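Local coordinates for protein serine proteinase inhibitor 1 (Myxoma virus, PDB 6BJ5) that inhibits serine proteases as a viral member of the serpin family and is important for virulence, at residues Ala43-Arg48 / Ile59-Ser64; Tyr38-Ala43 / Ser310-Thr315. One frame throughout, in Å; residues are numbered along the deposited sequence.

Contact 1. Residues Ala43-Arg48 / Ile59-Ser64; sequences ALSVLR and IDVPES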
loop_
_atom_site.group_PDB
_atom_site.type_symbol
_atom_site.label_atom_id
_atom_site.label_comp_id
_atom_site.label_asym_id
_atom_site.label_seq_id
_atom_site.Cartn_x
_atom_site.Cartn_y
_atom_site.Cartn_z
ATOM N N ALA A 43 7.340 -2.132 -7.240
ATOM C CA ALA A 43 7.149 -3.126 -8.290
ATOM C C ALA A 43 7.346 -2.511 -9.670
ATOM O O ALA A 43 8.098 -3.037 -10.499
ATOM C CB ALA A 43 5.747 -3.735 -8.167
ATOM N N LEU A 44 6.672 -1.384 -9.926
ATOM C CA LEU A 44 6.794 -0.694 -11.205
ATOM C C LEU A 44 8.237 -0.284 -11.475
ATOM O O LEU A 44 8.687 -0.284 -12.630
ATOM C CB LEU A 44 5.898 0.540 -11.218
ATOM C CG LEU A 44 4.386 0.383 -11.136
ATOM C CD1 LEU A 44 3.714 1.748 -11.232
ATOM C CD2 LEU A 44 3.903 -0.515 -12.245
ATOM N N SER A 45 8.975 0.070 -10.422
ATOM C CA SER A 45 10.361 0.495 -10.584
ATOM C C SER A 45 11.235 -0.652 -11.087
ATOM O O SER A 45 12.092 -0.457 -11.960
ATOM C CB SER A 45 10.867 1.049 -9.252
ATOM O OG SER A 45 12.198 1.514 -9.322
ATOM N N VAL A 46 11.002 -1.864 -10.575
ATOM C CA VAL A 46 11.674 -3.052 -11.101
ATOM C C VAL A 46 11.232 -3.317 -12.533
ATOM O O VAL A 46 12.065 -3.501 -13.428
ATOM C CB VAL A 46 11.393 -4.263 -10.195
ATOM C CG1 VAL A 46 11.936 -5.536 -10.824
ATOM C CG2 VAL A 46 12.003 -4.040 -8.811
ATOM N N LEU A 47 9.908 -3.322 -12.779
ATOM C CA LEU A 47 9.369 -3.553 -14.124
ATOM C C LEU A 47 10.002 -2.635 -15.148
ATOM O O LEU A 47 10.054 -2.961 -16.338
ATOM C CB LEU A 47 7.859 -3.320 -14.129
ATOM C CG LEU A 47 7.111 -3.594 -15.435
ATOM C CD1 LEU A 47 7.201 -5.053 -15.792
ATOM C CD2 LEU A 47 5.657 -3.199 -15.340
ATOM N N ARG A 48 10.502 -1.504 -14.694
ATOM C CA ARG A 48 11.033 -0.477 -15.563
ATOM C C ARG A 48 12.424 -0.856 -16.072
ATOM O O ARG A 48 12.793 -0.503 -17.197
ATOM C CB ARG A 48 10.985 0.828 -14.773
ATOM C CG ARG A 48 11.439 2.028 -15.442
ATOM C CD ARG A 48 11.207 3.214 -14.527
ATOM N NE ARG A 48 12.078 4.285 -14.974
ATOM C CZ ARG A 48 11.812 5.062 -16.014
ATOM N NH1 ARG A 48 10.676 4.900 -16.707
ATOM N NH2 ARG A 48 12.696 5.986 -16.362
ATOM N N ILE A 59 5.870 4.095 -17.640
ATOM C CA ILE A 59 6.090 3.647 -16.276
ATOM C C ILE A 59 6.854 4.752 -15.573
ATOM O O ILE A 59 8.049 4.634 -15.285
ATOM C CB ILE A 59 6.799 2.285 -16.246
ATOM C CG1 ILE A 59 5.913 1.248 -16.945
ATOM C CG2 ILE A 59 7.109 1.856 -14.824
ATOM C CD1 ILE A 59 6.680 0.139 -17.598
ATOM N N ASP A 60 6.152 5.846 -15.313
ATOM C CA ASP A 60 6.727 7.061 -14.743
ATOM C C ASP A 60 6.878 6.887 -13.228
ATOM O O ASP A 60 5.926 7.064 -12.471
ATOM C CB ASP A 60 5.852 8.254 -15.109
ATOM C CG ASP A 60 6.623 9.551 -15.121
ATOM O OD1 ASP A 60 7.484 9.740 -14.237
ATOM O OD2 ASP A 60 6.389 10.371 -16.041
ATOM N N VAL A 61 8.081 6.545 -12.779
ATOM C CA VAL A 61 8.327 6.086 -11.411
ATOM C C VAL A 61 9.758 6.438 -11.018
ATOM O O VAL A 61 10.628 6.484 -11.899
ATOM C CB VAL A 61 8.042 4.574 -11.303
ATOM C CG1 VAL A 61 8.760 3.935 -10.142
ATOM C CG2 VAL A 61 6.556 4.351 -11.123
ATOM N N PRO A 62 10.040 6.745 -9.747
ATOM C CA PRO A 62 11.441 6.925 -9.309
ATOM C C PRO A 62 12.305 5.714 -9.675
ATOM O O PRO A 62 11.930 4.564 -9.435
ATOM C CB PRO A 62 11.319 7.084 -7.786
ATOM C CG PRO A 62 9.889 7.610 -7.562
ATOM C CD PRO A 62 9.055 7.032 -8.680
ATOM N N GLU A 63 13.487 5.959 -10.249
ATOM C CA GLU A 63 14.342 4.814 -10.535
ATOM C C GLU A 63 14.935 4.187 -9.286
ATOM O O GLU A 63 15.317 3.012 -9.323
ATOM C CB GLU A 63 15.468 5.217 -11.478
ATOM C CG GLU A 63 15.004 5.800 -12.792
ATOM C CD GLU A 63 16.072 5.689 -13.870
ATOM O OE1 GLU A 63 17.118 5.044 -13.603
ATOM O OE2 GLU A 63 15.863 6.239 -14.977
ATOM N N SER A 64 15.017 4.930 -8.188
ATOM C CA SER A 64 15.489 4.405 -6.913
ATOM C C SER A 64 14.387 4.666 -5.907
ATOM O O SER A 64 13.952 5.812 -5.749
ATOM C CB SER A 64 16.807 5.046 -6.471
ATOM O OG SER A 64 17.068 4.755 -5.109
#
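Arg48 reaches from helix 37-49 across the loop that follows helix 53-58 and meets Ile59, Val61 and Glu63 in turn. CB rests against Ile59 CG2 at 4.0 Å. With CG anti to the backbone N (chi1 -179°) and the chain extended as far as NE, CD passes Ile59 O at 3.5 Å. The guanidinium then lies with Val61 O over one face. Its NH1 turns back to Ile59 O, 3.0 Å away, in a weak hydrogen bond with a bent N-H...O angle of 123°. NH2 meets Glu63 OE2 at 3.5 Å in a long salt bridge whose weak hydrogen bond is nearly straight; OE2 lies at the guanidinium edge, and the side chains cross at about a right angle. Glu63 is poorly ordered. One turn back, Ser45 OG donates to Pro62 O (3.1 Å), in the plane of that carbonyl. Beside these polar bonds, the two methyls of Val61 divide between Ser45 and Leu44: CG1 meets Ser45 CB at 3.7 Å, and CG2 lies against Leu44 CB and CD1. Leu47 CD2 touches Ile59 CD1 at 4.2 Å. Helix side chains thus serve two carbonyls of a loop without regular structure, while Ile59 and Val61 supply the apolar contact; the outer ion pair is probably the more adaptable element.

Contact 2. Residues Tyr38-Ala43 / Ser310-Thr315; sequences YGLTSA and SDTAIT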
loop_
_atom_site.group_PDB
_atom_site.type_symbol
_atom_site.label_atom_id
_atom_site.label_comp_id
_atom_site.label_asym_id
_atom_site.label_seq_id
_atom_site.Cartn_x
_atom_site.Cartn_y
_atom_site.Cartn_z
ATOM N N TYR A 38 3.744 2.526 -1.752
ATOM C CA TYR A 38 5.153 2.160 -1.868
ATOM C C TYR A 38 5.315 0.809 -2.551
ATOM O O TYR A 38 6.190 0.626 -3.403
ATOM C CB TYR A 38 5.788 2.096 -0.498
ATOM C CG TYR A 38 7.251 1.736 -0.517
ATOM C CD1 TYR A 38 8.203 2.689 -0.830
ATOM C CD2 TYR A 38 7.681 0.449 -0.235
ATOM C CE1 TYR A 38 9.542 2.389 -0.831
ATOM C CE2 TYR A 38 9.027 0.132 -0.249
ATOM C CZ TYR A 38 9.951 1.118 -0.546
ATOM O OH TYR A 38 11.299 0.859 -0.569
ATOM N N GLY A 39 4.507 -0.170 -2.148
ATOM C CA GLY A 39 4.601 -1.493 -2.748
ATOM C C GLY A 39 4.324 -1.491 -4.242
ATOM O O GLY A 39 4.925 -2.259 -4.995
ATOM N N LEU A 40 3.364 -0.675 -4.685
ATOM C CA LEU A 40 3.097 -0.551 -6.115
ATOM C C LEU A 40 4.279 0.086 -6.828
ATOM O O LEU A 40 4.787 -0.444 -7.819
ATOM C CB LEU A 40 1.843 0.292 -6.340
ATOM C CG LEU A 40 1.443 0.443 -7.810
ATOM C CD1 LEU A 40 1.311 -0.932 -8.453
ATOM C CD2 LEU A 40 0.099 1.179 -7.936
ATOM N N THR A 41 4.731 1.228 -6.309
ATOM C CA THR A 41 5.833 1.988 -6.880
ATOM C C THR A 41 7.100 1.154 -6.969
ATOM O O THR A 41 7.840 1.242 -7.960
ATOM C CB THR A 41 6.062 3.238 -6.032
ATOM O OG1 THR A 41 4.945 4.122 -6.204
ATOM C CG2 THR A 41 7.354 3.960 -6.440
ATOM N N SER A 42 7.392 0.364 -5.928
ATOM C CA SER A 42 8.595 -0.465 -5.964
ATOM C C SER A 42 8.513 -1.521 -7.062
ATOM O O SER A 42 9.489 -1.744 -7.786
ATOM C CB SER A 42 8.820 -1.114 -4.604
ATOM O OG SER A 42 8.919 -0.120 -3.595
ATOM N N ALA A 43 7.340 -2.132 -7.240
ATOM C CA ALA A 43 7.149 -3.126 -8.290
ATOM C C ALA A 43 7.346 -2.511 -9.670
ATOM O O ALA A 43 8.098 -3.037 -10.499
ATOM C CB ALA A 43 5.747 -3.735 -8.167
ATOM N N SER A 310 2.010 -5.821 2.681
ATOM C CA SER A 310 1.515 -5.690 1.319
ATOM C C SER A 310 2.425 -6.420 0.337
ATOM O O SER A 310 3.656 -6.301 0.400
ATOM C CB SER A 310 1.384 -4.225 0.925
ATOM O OG SER A 310 0.844 -4.135 -0.382
ATOM N N ASP A 311 1.801 -7.153 -0.589
ATOM C CA ASP A 311 2.511 -7.848 -1.659
ATOM C C ASP A 311 1.879 -7.465 -2.985
ATOM O O ASP A 311 0.667 -7.625 -3.159
ATOM C CB ASP A 311 2.461 -9.357 -1.458
ATOM C CG ASP A 311 3.125 -9.779 -0.175
ATOM O OD1 ASP A 311 4.299 -9.396 0.030
ATOM O OD2 ASP A 311 2.464 -10.452 0.644
ATOM N N THR A 312 2.689 -6.936 -3.902
ATOM C CA THR A 312 2.236 -6.555 -5.235
ATOM C C THR A 312 2.798 -7.534 -6.249
ATOM O O THR A 312 4.008 -7.790 -6.262
ATOM C CB THR A 312 2.663 -5.125 -5.575
ATOM O OG1 THR A 312 2.134 -4.230 -4.589
ATOM C CG2 THR A 312 2.159 -4.724 -6.949
ATOM N N ALA A 313 1.920 -8.098 -7.070
ATOM C CA ALA A 313 2.295 -9.097 -8.067
ATOM C C ALA A 313 1.969 -8.605 -9.472
ATOM O O ALA A 313 0.794 -8.391 -9.797
ATOM C CB ALA A 313 1.573 -10.419 -7.799
ATOM N N ILE A 314 2.993 -8.481 -10.317
ATOM C CA ILE A 314 2.822 -8.099 -11.721
ATOM C C ILE A 314 2.947 -9.348 -12.592
ATOM O O ILE A 314 3.976 -10.041 -12.563
ATOM C CB ILE A 314 3.818 -7.007 -12.146
ATOM C CG1 ILE A 314 3.505 -5.727 -11.370
ATOM C CG2 ILE A 314 3.664 -6.726 -13.656
ATOM C CD1 ILE A 314 4.469 -4.580 -11.573
ATOM N N THR A 315 1.936 -9.553 -13.444
ATOM C CA THR A 315 1.555 -10.824 -14.088
ATOM C C THR A 315 1.857 -12.056 -13.277
ATOM O O THR A 315 0.904 -12.712 -12.844
ATOM C CB THR A 315 2.207 -10.980 -15.467
ATOM O OG1 THR A 315 1.539 -10.111 -16.383
ATOM C CG2 THR A 315 2.076 -12.386 -15.969
#
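Gly39 O faces Thr312 and accepts two hydrogen bonds, one from Ala43 N in the next helical turn (3.3 Å) and one from Ser146 OG of the adjoining strand 142-153. Thr312 OG1 lies 3.4 Å from Gly39 O and is hydrogen-bonded with Gln295 NE2 on strand 293-302. The lack of a side chain on Gly39 probably helps helix and strand draw together here, since a CB would point toward the strand, close to Thr312 OG1; Gly39 CA and Thr312 CA are 6.1 Å apart. In Thr312, chi1 of -58° sets OG1 beside the backbone N and leaves CG2 anti to it. This methyl lies 3.9 Å from Ala43 CB and meets Leu40 CD1 more distantly, at 4.2 Å, the two side chains crossing obliquely. Two residues along the strand, Ile314 CD1 packs against Ala43 CB at 3.7 Å. The helix and strand axes run in roughly the same direction, 34° apart. In the serpin fold, helix 37-49 lies behind the large central sheet, and its start belongs to the shutter region, where the sheet opens. Strand 305-314 occupies the place between strands 142-153 and 293-302, antiparallel to both, consistent with the inserted reactive-centre loop of a cleaved serpin. Thr312 and Ile314 turn their side chains to the helix; Asp311 CB points away from it, and OD1 forms a salt bridge with Arg149. Within the helix, Tyr38 O receives both the backbone N and the side-chain OG of Ser42; OG lies 2.8 Å from Tyr38 O, above the carbonyl plane, and also sits over one face of the Tyr38 ring, toward its rim. Tyr38 packs on Thr27, and Ser310 on Phe30, both of the other chain of the assembly.

Both contacts use helix 37-49 and share Ala43, and their centres lie about 10 Å apart. Contact 2 joins the first part of the helix to strand 305-314 of the large sheet; contact 1 joins the next part to the loop before strand 73-81. Along the chain, contact 1 is nested inside the long loop closed by contact 2. The two also touch directly: Val61 CG1 approaches Thr41 O at 3.6 Å, and Leu44 CD2 and Leu47 CD2 each lie 4.2 Å from Ile314 CD1. One helix therefore lies between an inner strand of the large sheet, probably the inserted reactive-centre strand, and the partly exposed loop before strand 73-81.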